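Local atomic coordinates of glycine betaine/carnitine/choline ABC transporter (Staphylococcus aureus subsp. aureus Mu50, PDB entry 3O66), a protein that probably binds glycine betaine, carnitine, choline or a related compound as the substrate-binding component of an ABC importer. Residues V133-M147 with F162-M176. Numbering follows the deposited sequence.
Sequences VSDLAKHSKDLRLGM and FKKEYGFDFGTVRPM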
ATOM      1  N   VAL A 133       2.931  18.310   5.564  1.00 28.23           N
ATOM      2  CA  VAL A 133       1.945  18.977   4.721  1.00 27.15           C
ATOM      3  C   VAL A 133       1.727  20.407   5.229  1.00 28.49           C
ATOM      4  O   VAL A 133       1.632  21.354   4.431  1.00 26.93           O
ATOM      5  CB  VAL A 133       0.632  18.181   4.682  1.00 27.26           C
ATOM      6  CG1 VAL A 133      -0.439  18.969   3.966  1.00 26.91           C
ATOM      7  CG2 VAL A 133       0.863  16.812   3.993  1.00 26.18           C
ATOM      8  N   SER A 134       1.694  20.572   6.553  1.00 28.85           N
ATOM      9  CA  SER A 134       1.608  21.939   7.112  1.00 31.63           C
ATOM     10  C   SER A 134       2.760  22.876   6.645  1.00 31.06           C
ATOM     11  O   SER A 134       2.559  24.067   6.514  1.00 32.29           O
ATOM     12  CB  SER A 134       1.490  21.905   8.644  1.00 33.69           C
ATOM     13  OG  SER A 134       0.237  21.339   9.045  1.00 35.04           O
ATOM     14  N   ASP A 135       3.956  22.345   6.383  1.00 30.54           N
ATOM     15  CA  ASP A 135       5.070  23.182   5.891  1.00 30.30           C
ATOM     16  C   ASP A 135       4.729  23.917   4.584  1.00 29.97           C
ATOM     17  O   ASP A 135       5.336  24.943   4.248  1.00 30.62           O
ATOM     18  CB  ASP A 135       6.340  22.356   5.732  1.00 30.29           C
ATOM     19  CG  ASP A 135       6.917  21.906   7.053  1.00 31.97           C
ATOM     20  OD1 ASP A 135       6.699  22.580   8.083  1.00 34.17           O
ATOM     21  OD2 ASP A 135       7.611  20.870   7.071  1.00 32.06           O
ATOM     22  N   LEU A 136       3.735  23.423   3.855  1.00 28.32           N
ATOM     23  CA  LEU A 136       3.280  24.098   2.640  1.00 28.29           C
ATOM     24  C   LEU A 136       2.520  25.409   2.894  1.00 30.30           C
ATOM     25  O   LEU A 136       2.418  26.239   1.979  1.00 31.14           O
ATOM     26  CB  LEU A 136       2.378  23.174   1.822  1.00 27.05           C
ATOM     27  CG  LEU A 136       3.013  21.909   1.253  1.00 25.31           C
ATOM     28  CD1 LEU A 136       1.931  20.962   0.739  1.00 25.20           C
ATOM     29  CD2 LEU A 136       4.002  22.247   0.145  1.00 25.96           C
ATOM     30  N   ALA A 137       1.985  25.588   4.108  1.00 31.74           N
ATOM     31  CA  ALA A 137       1.046  26.687   4.399  1.00 33.61           C
ATOM     32  C   ALA A 137       1.486  28.058   3.877  1.00 35.13           C
ATOM     33  O   ALA A 137       0.693  28.746   3.230  1.00 35.42           O
ATOM     34  CB  ALA A 137       0.724  26.774   5.877  1.00 35.87           C
ATOM     35  N   LYS A 138       2.732  28.455   4.160  1.00 35.71           N
ATOM     36  CA  LYS A 138       3.204  29.824   3.813  1.00 38.09           C
ATOM     37  C   LYS A 138       3.304  30.039   2.303  1.00 36.77           C
ATOM     38  O   LYS A 138       3.309  31.180   1.826  1.00 37.69           O
ATOM     39  CB  LYS A 138       4.603  30.091   4.368  1.00 38.82           C
ATOM     40  CG  LYS A 138       4.716  30.477   5.816  1.00 43.71           C
ATOM     41  CD  LYS A 138       6.199  30.770   6.115  1.00 46.62           C
ATOM     42  CE  LYS A 138       6.507  30.678   7.591  1.00 48.89           C
ATOM     43  NZ  LYS A 138       6.028  31.895   8.269  1.00 52.30           N
ATOM     44  N   HIS A 139       3.416  28.941   1.567  1.00 34.79           N
ATOM     45  CA  HIS A 139       3.892  28.980   0.186  1.00 34.31           C
ATOM     46  C   HIS A 139       2.849  28.559  -0.821  1.00 33.77           C
ATOM     47  O   HIS A 139       3.034  28.756  -2.032  1.00 33.52           O
ATOM     48  CB  HIS A 139       5.101  28.051   0.037  1.00 33.20           C
ATOM     49  CG  HIS A 139       6.163  28.291   1.065  1.00 34.76           C
ATOM     50  ND1 HIS A 139       6.854  29.479   1.150  1.00 37.34           N
ATOM     51  CD2 HIS A 139       6.636  27.505   2.063  1.00 34.89           C
ATOM     52  CE1 HIS A 139       7.712  29.417   2.155  1.00 38.63           C
ATOM     53  NE2 HIS A 139       7.597  28.231   2.728  1.00 37.39           N
ATOM     54  N   SER A 140       1.777  27.943  -0.321  1.00 33.27           N
ATOM     55  CA  SER A 140       0.838  27.219  -1.190  1.00 31.57           C
ATOM     56  C   SER A 140       0.161  28.137  -2.227  1.00 32.18           C
ATOM     57  O   SER A 140      -0.115  27.710  -3.350  1.00 31.47           O
ATOM     58  CB  SER A 140      -0.167  26.422  -0.339  1.00 30.99           C
ATOM     59  OG  SER A 140      -1.003  27.291   0.420  1.00 33.27           O
ATOM     60  N   LYS A 141      -0.017  29.410  -1.869  1.00 33.33           N
ATOM     61  CA  LYS A 141      -0.666  30.406  -2.727  1.00 34.50           C
ATOM     62  C   LYS A 141       0.078  30.615  -4.036  1.00 33.46           C
ATOM     63  O   LYS A 141      -0.508  31.037  -5.020  1.00 33.18           O
ATOM     64  CB  LYS A 141      -0.812  31.749  -2.008  1.00 36.72           C
ATOM     65  CG  LYS A 141       0.522  32.351  -1.565  1.00 39.12           C
ATOM     66  CD  LYS A 141       0.341  33.602  -0.725  1.00 44.13           C
ATOM     67  CE  LYS A 141       1.606  33.869   0.100  1.00 45.72           C
ATOM     68  NZ  LYS A 141       1.518  35.208   0.778  1.00 51.30           N
ATOM     69  N   ASP A 142       1.367  30.315  -4.034  1.00 32.76           N
ATOM     70  CA  ASP A 142       2.204  30.501  -5.211  1.00 34.10           C
ATOM     71  C   ASP A 142       2.545  29.169  -5.889  1.00 31.99           C
ATOM     72  O   ASP A 142       3.353  29.131  -6.821  1.00 32.66           O
ATOM     73  CB  ASP A 142       3.489  31.255  -4.811  1.00 36.14           C
ATOM     74  CG  ASP A 142       3.199  32.629  -4.217  1.00 40.76           C
ATOM     75  OD1 ASP A 142       2.325  33.354  -4.760  1.00 44.58           O
ATOM     76  OD2 ASP A 142       3.848  32.988  -3.204  1.00 45.20           O
ATOM     77  N   LEU A 143       1.923  28.083  -5.442  1.00 30.30           N
ATOM     78  CA  LEU A 143       2.289  26.736  -5.933  1.00 28.58           C
ATOM     79  C   LEU A 143       1.194  26.090  -6.807  1.00 28.14           C
ATOM     80  O   LEU A 143       0.024  26.400  -6.652  1.00 29.10           O
ATOM     81  CB  LEU A 143       2.636  25.815  -4.756  1.00 27.30           C
ATOM     82  CG  LEU A 143       3.882  26.208  -3.934  1.00 29.50           C
ATOM     83  CD1 LEU A 143       4.123  25.265  -2.741  1.00 27.87           C
ATOM     84  CD2 LEU A 143       5.136  26.292  -4.809  1.00 28.55           C
ATOM     85  N   ARG A 144       1.601  25.197  -7.709  1.00 26.38           N
ATOM     86  CA  ARG A 144       0.698  24.417  -8.556  1.00 26.18           C
ATOM     87  C   ARG A 144       0.548  22.997  -7.963  1.00 25.51           C
ATOM     88  O   ARG A 144       1.554  22.273  -7.814  1.00 25.41           O
ATOM     89  CB  ARG A 144       1.266  24.326  -9.995  1.00 25.73           C
ATOM     90  CG  ARG A 144       1.473  25.689 -10.684  1.00 27.31           C
ATOM     91  CD  ARG A 144       2.444  25.579 -11.876  1.00 27.79           C
ATOM     92  NE  ARG A 144       3.776  25.200 -11.408  1.00 27.49           N
ATOM     93  CZ  ARG A 144       4.776  24.817 -12.205  1.00 29.15           C
ATOM     94  NH1 ARG A 144       4.610  24.776 -13.518  1.00 28.28           N
ATOM     95  NH2 ARG A 144       5.951  24.475 -11.683  1.00 29.95           N
ATOM     96  N   LEU A 145      -0.688  22.640  -7.589  1.00 25.22           N
ATOM     97  CA  LEU A 145      -1.061  21.278  -7.144  1.00 24.32           C
ATOM     98  C   LEU A 145      -1.706  20.421  -8.260  1.00 24.45           C
ATOM     99  O   LEU A 145      -2.621  20.880  -8.937  1.00 26.04           O
ATOM    100  CB  LEU A 145      -2.032  21.328  -5.958  1.00 24.30           C
ATOM    101  CG  LEU A 145      -2.549  20.003  -5.368  1.00 23.77           C
ATOM    102  CD1 LEU A 145      -1.412  19.143  -4.772  1.00 21.99           C
ATOM    103  CD2 LEU A 145      -3.615  20.287  -4.299  1.00 27.55           C
ATOM    104  N   GLY A 146      -1.226  19.191  -8.422  1.00 23.79           N
ATOM    105  CA  GLY A 146      -1.884  18.171  -9.275  1.00 24.04           C
ATOM    106  C   GLY A 146      -2.459  17.092  -8.369  1.00 24.91           C
ATOM    107  O   GLY A 146      -1.784  16.657  -7.424  1.00 24.32           O
HETATM  108  N   MSE A 147      -3.700  16.670  -8.634  1.00 25.58           N
HETATM  109  CA  MSE A 147      -4.323  15.573  -7.874  1.00 27.27           C
HETATM  110  C   MSE A 147      -5.180  14.714  -8.804  1.00 28.84           C
HETATM  111  O   MSE A 147      -5.549  15.170  -9.886  1.00 29.51           O
HETATM  112  CB  MSE A 147      -5.202  16.142  -6.736  1.00 27.82           C
HETATM  113  CG  MSE A 147      -6.444  16.821  -7.227  1.00 32.80           C
HETATM  114 SE   MSE A 147      -6.015  18.621  -7.806  0.75 37.58          SE
HETATM  115  CE  MSE A 147      -6.776  19.508  -6.217  1.00 39.39           C
ATOM    116  N   PHE A 162      -9.882  19.028   2.799  1.00 40.70           N
ATOM    117  CA  PHE A 162      -8.458  19.236   3.039  1.00 39.19           C
ATOM    118  C   PHE A 162      -8.157  20.704   3.330  1.00 40.14           C
ATOM    119  O   PHE A 162      -7.372  21.004   4.230  1.00 40.42           O
ATOM    120  CB  PHE A 162      -7.607  18.748   1.851  1.00 37.01           C
ATOM    121  CG  PHE A 162      -6.212  19.326   1.832  1.00 35.31           C
ATOM    122  CD1 PHE A 162      -5.158  18.669   2.466  1.00 33.96           C
ATOM    123  CD2 PHE A 162      -5.956  20.547   1.202  1.00 35.29           C
ATOM    124  CE1 PHE A 162      -3.873  19.227   2.469  1.00 32.44           C
ATOM    125  CE2 PHE A 162      -4.671  21.111   1.191  1.00 33.58           C
ATOM    126  CZ  PHE A 162      -3.635  20.452   1.828  1.00 32.19           C
ATOM    127  N   LYS A 163      -8.767  21.601   2.553  1.00 40.96           N
ATOM    128  CA  LYS A 163      -8.593  23.054   2.728  1.00 42.25           C
ATOM    129  C   LYS A 163      -9.089  23.509   4.100  1.00 43.90           C
ATOM    130  O   LYS A 163      -8.457  24.343   4.747  1.00 44.49           O
ATOM    131  CB  LYS A 163      -9.321  23.847   1.627  1.00 43.24           C
ATOM    132  CG  LYS A 163      -8.685  23.741   0.243  1.00 42.57           C
ATOM    133  CD  LYS A 163      -9.344  24.684  -0.747  1.00 45.26           C
ATOM    134  CE  LYS A 163     -10.672  24.161  -1.258  1.00 46.75           C
ATOM    135  NZ  LYS A 163     -11.264  25.139  -2.205  1.00 48.65           N
ATOM    136  N   LYS A 164     -10.224  22.964   4.524  1.00 45.02           N
ATOM    137  CA  LYS A 164     -10.790  23.263   5.838  1.00 47.43           C
ATOM    138  C   LYS A 164      -9.859  22.768   6.965  1.00 46.18           C
ATOM    139  O   LYS A 164      -9.491  23.539   7.855  1.00 47.15           O
ATOM    140  CB  LYS A 164     -12.200  22.657   5.951  1.00 49.33           C
ATOM    141  CG  LYS A 164     -12.986  23.071   7.201  1.00 53.92           C
ATOM    142  CD  LYS A 164     -14.508  22.853   7.052  1.00 57.88           C
ATOM    143  CE  LYS A 164     -14.901  21.372   7.038  1.00 58.26           C
ATOM    144  NZ  LYS A 164     -16.316  21.165   7.525  1.00 60.36           N
ATOM    145  N   GLU A 165      -9.477  21.493   6.899  1.00 43.86           N
ATOM    146  CA  GLU A 165      -8.551  20.866   7.850  1.00 42.74           C
ATOM    147  C   GLU A 165      -7.190  21.556   7.944  1.00 41.06           C
ATOM    148  O   GLU A 165      -6.758  21.954   9.037  1.00 41.70           O
ATOM    149  CB  GLU A 165      -8.343  19.383   7.497  1.00 41.56           C
ATOM    150  CG  GLU A 165      -7.463  18.615   8.489  1.00 43.12           C
ATOM    151  CD  GLU A 165      -8.190  18.284   9.784  1.00 49.39           C
ATOM    152  OE1 GLU A 165      -9.116  17.439   9.746  1.00 51.60           O
ATOM    153  OE2 GLU A 165      -7.840  18.865  10.843  1.00 51.52           O
ATOM    154  N   TYR A 166      -6.512  21.695   6.804  1.00 38.26           N
ATOM    155  CA  TYR A 166      -5.155  22.213   6.813  1.00 36.62           C
ATOM    156  C   TYR A 166      -5.056  23.746   6.852  1.00 37.81           C
ATOM    157  O   TYR A 166      -4.062  24.283   7.324  1.00 37.60           O
ATOM    158  CB  TYR A 166      -4.332  21.585   5.694  1.00 34.56           C
ATOM    159  CG  TYR A 166      -3.640  20.303   6.136  1.00 32.22           C
ATOM    160  CD1 TYR A 166      -2.434  20.360   6.844  1.00 32.12           C
ATOM    161  CD2 TYR A 166      -4.203  19.051   5.884  1.00 32.04           C
ATOM    162  CE1 TYR A 166      -1.785  19.211   7.276  1.00 31.89           C
ATOM    163  CE2 TYR A 166      -3.546  17.849   6.313  1.00 31.78           C
ATOM    164  CZ  TYR A 166      -2.346  17.960   7.013  1.00 31.82           C
ATOM    165  OH  TYR A 166      -1.659  16.853   7.449  1.00 30.89           O
ATOM    166  N   GLY A 167      -6.088  24.443   6.389  1.00 38.93           N
ATOM    167  CA  GLY A 167      -6.147  25.903   6.547  1.00 40.93           C
ATOM    168  C   GLY A 167      -5.395  26.696   5.492  1.00 40.16           C
ATOM    169  O   GLY A 167      -5.024  27.850   5.723  1.00 41.68           O
ATOM    170  N   PHE A 168      -5.176  26.090   4.328  1.00 38.26           N
ATOM    171  CA  PHE A 168      -4.568  26.799   3.200  1.00 37.60           C
ATOM    172  C   PHE A 168      -5.027  26.235   1.845  1.00 37.00           C
ATOM    173  O   PHE A 168      -5.650  25.169   1.783  1.00 35.60           O
ATOM    174  CB  PHE A 168      -3.035  26.831   3.318  1.00 36.42           C
ATOM    175  CG  PHE A 168      -2.379  25.470   3.313  1.00 34.50           C
ATOM    176  CD1 PHE A 168      -2.106  24.815   2.109  1.00 32.90           C
ATOM    177  CD2 PHE A 168      -2.004  24.861   4.507  1.00 33.09           C
ATOM    178  CE1 PHE A 168      -1.493  23.564   2.098  1.00 32.25           C
ATOM    179  CE2 PHE A 168      -1.369  23.597   4.507  1.00 32.36           C
ATOM    180  CZ  PHE A 168      -1.134  22.945   3.309  1.00 30.63           C
ATOM    181  N   ASP A 169      -4.757  26.975   0.773  1.00 37.50           N
ATOM    182  CA  ASP A 169      -5.090  26.476  -0.549  1.00 37.90           C
ATOM    183  C   ASP A 169      -4.022  26.803  -1.582  1.00 36.41           C
ATOM    184  O   ASP A 169      -3.048  27.504  -1.292  1.00 36.48           O
ATOM    185  CB  ASP A 169      -6.533  26.843  -0.973  1.00 40.33           C
ATOM    186  CG  ASP A 169      -6.673  28.240  -1.551  1.00 44.54           C
ATOM    187  OD1 ASP A 169      -5.817  29.114  -1.307  1.00 46.31           O
ATOM    188  OD2 ASP A 169      -7.692  28.464  -2.263  1.00 50.00           O
ATOM    189  N   PHE A 170      -4.182  26.251  -2.765  1.00 35.01           N
ATOM    190  CA  PHE A 170      -3.143  26.346  -3.749  1.00 34.02           C
ATOM    191  C   PHE A 170      -3.422  27.409  -4.783  1.00 34.89           C
ATOM    192  O   PHE A 170      -4.579  27.716  -5.080  1.00 36.14           O
ATOM    193  CB  PHE A 170      -2.911  24.978  -4.374  1.00 33.12           C
ATOM    194  CG  PHE A 170      -2.170  24.040  -3.472  1.00 33.44           C
ATOM    195  CD1 PHE A 170      -0.772  23.991  -3.500  1.00 34.02           C
ATOM    196  CD2 PHE A 170      -2.855  23.243  -2.564  1.00 33.38           C
ATOM    197  CE1 PHE A 170      -0.083  23.141  -2.657  1.00 34.76           C
ATOM    198  CE2 PHE A 170      -2.170  22.395  -1.717  1.00 34.25           C
ATOM    199  CZ  PHE A 170      -0.793  22.338  -1.763  1.00 34.31           C
ATOM    200  N   GLY A 171      -2.352  27.975  -5.339  1.00 34.54           N
ATOM    201  CA  GLY A 171      -2.478  29.038  -6.340  1.00 34.89           C
ATOM    202  C   GLY A 171      -3.165  28.534  -7.590  1.00 33.99           C
ATOM    203  O   GLY A 171      -3.992  29.235  -8.170  1.00 34.14           O
ATOM    204  N   THR A 172      -2.796  27.318  -7.989  1.00 32.43           N
ATOM    205  CA  THR A 172      -3.384  26.608  -9.121  1.00 32.28           C
ATOM    206  C   THR A 172      -3.659  25.169  -8.689  1.00 30.47           C
ATOM    207  O   THR A 172      -2.850  24.570  -7.982  1.00 28.89           O
ATOM    208  CB  THR A 172      -2.402  26.583 -10.320  1.00 32.44           C
ATOM    209  OG1 THR A 172      -2.014  27.932 -10.621  1.00 35.06           O
ATOM    210  CG2 THR A 172      -3.046  25.917 -11.588  1.00 34.28           C
ATOM    211  N   VAL A 173      -4.808  24.623  -9.099  1.00 30.70           N
ATOM    212  CA  VAL A 173      -5.075  23.178  -8.959  1.00 29.53           C
ATOM    213  C   VAL A 173      -5.329  22.545 -10.331  1.00 29.60           C
ATOM    214  O   VAL A 173      -5.941  23.146 -11.202  1.00 30.41           O
ATOM    215  CB  VAL A 173      -6.246  22.824  -7.963  1.00 30.15           C
ATOM    216  CG1 VAL A 173      -5.907  23.246  -6.545  1.00 31.34           C
ATOM    217  CG2 VAL A 173      -7.517  23.433  -8.401  1.00 33.12           C
ATOM    218  N   ARG A 174      -4.846  21.326 -10.503  1.00 28.42           N
ATOM    219  CA  ARG A 174      -4.961  20.627 -11.765  1.00 29.04           C
ATOM    220  C   ARG A 174      -5.466  19.195 -11.491  1.00 28.23           C
ATOM    221  O   ARG A 174      -4.674  18.306 -11.173  1.00 27.19           O
ATOM    222  CB  ARG A 174      -3.594  20.617 -12.475  1.00 27.71           C
ATOM    223  CG  ARG A 174      -3.645  19.937 -13.815  1.00 30.22           C
ATOM    224  CD  ARG A 174      -2.297  19.989 -14.537  1.00 30.39           C
ATOM    225  NE  ARG A 174      -2.304  19.020 -15.629  1.00 30.50           N
ATOM    226  CZ  ARG A 174      -1.208  18.517 -16.186  1.00 32.75           C
ATOM    227  NH1 ARG A 174       0.005  18.914 -15.778  1.00 31.47           N
ATOM    228  NH2 ARG A 174      -1.323  17.619 -17.153  1.00 34.74           N
ATOM    229  N   PRO A 175      -6.785  18.965 -11.603  1.00 30.06           N
ATOM    230  CA  PRO A 175      -7.291  17.571 -11.448  1.00 30.17           C
ATOM    231  C   PRO A 175      -6.971  16.756 -12.695  1.00 30.97           C
ATOM    232  O   PRO A 175      -7.237  17.218 -13.797  1.00 32.52           O
ATOM    233  CB  PRO A 175      -8.811  17.745 -11.274  1.00 31.99           C
ATOM    234  CG  PRO A 175      -9.028  19.247 -11.038  1.00 32.84           C
ATOM    235  CD  PRO A 175      -7.874  19.946 -11.732  1.00 30.77           C
HETATM  236  N   MSE A 176      -6.381  15.573 -12.524  1.00 30.83           N
HETATM  237  CA  MSE A 176      -5.808  14.818 -13.652  1.00 31.91           C
HETATM  238  C   MSE A 176      -5.716  13.332 -13.320  1.00 32.02           C
HETATM  239  O   MSE A 176      -6.116  12.927 -12.250  1.00 32.35           O
HETATM  240  CB  MSE A 176      -4.406  15.351 -13.997  1.00 30.74           C
HETATM  241  CG  MSE A 176      -3.454  15.369 -12.755  1.00 29.36           C
HETATM  242 SE   MSE A 176      -1.844  16.377 -13.072  0.75 29.00          SE
HETATM  243  CE  MSE A 176      -0.891  15.117 -14.184  1.00 30.38           C
TER
HETATM  244  O   HOH W   1       0.110  28.818  -8.743  1.00 39.84           O
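A parallel beta-alpha-beta crossover makes the edge of the five-stranded sheet here: strand 172-176, outermost, pairs with 144-147 after an intervening helix, and L145 and F170 meet on the sheet face that carries L145 and V173. L145 N donates to T172 O (2.9 Å, 169° at the hydrogen), and L145 O takes R174 N from almost straight ahead of its carbonyl. M147 repeats the scheme two residues on, its N bonding R174 O and its O receiving M176 N (2.8 Å).

Before the strands, S140 ties down the 168-171 loop, which leads from the helix into strand 172-176. S140 O accepts L143 N and G171 N from opposite faces of its plane, while OG, turned between backbone N and carbonyl carbon (chi1 65°), donates to D169 O at 2.7 Å, lying above the plane of the D169 carbonyl.

The F170 ring is sandwiched: L145 CB lies over one face, 3.9 Å from the centroid, S140 CB over the other, and L136 CD1 meets its edge. V192 of the central strand touches F170 as well. A137 CA lies over one face of F168, displaced toward the rim, and V133 CG1 stands almost centrally over the Y166 ring, 3.7 Å from its centroid. The Y166 hydroxyl bonds D212 and K214 N, fixing the far end of that ring.

Y166 at the helix end and F168 thus pack against the turn before strand 144-147, and F170 against L145 on the sheet, within a parallel beta-alpha-beta unit as in the alpha/beta lobes of periplasmic-binding-protein folds.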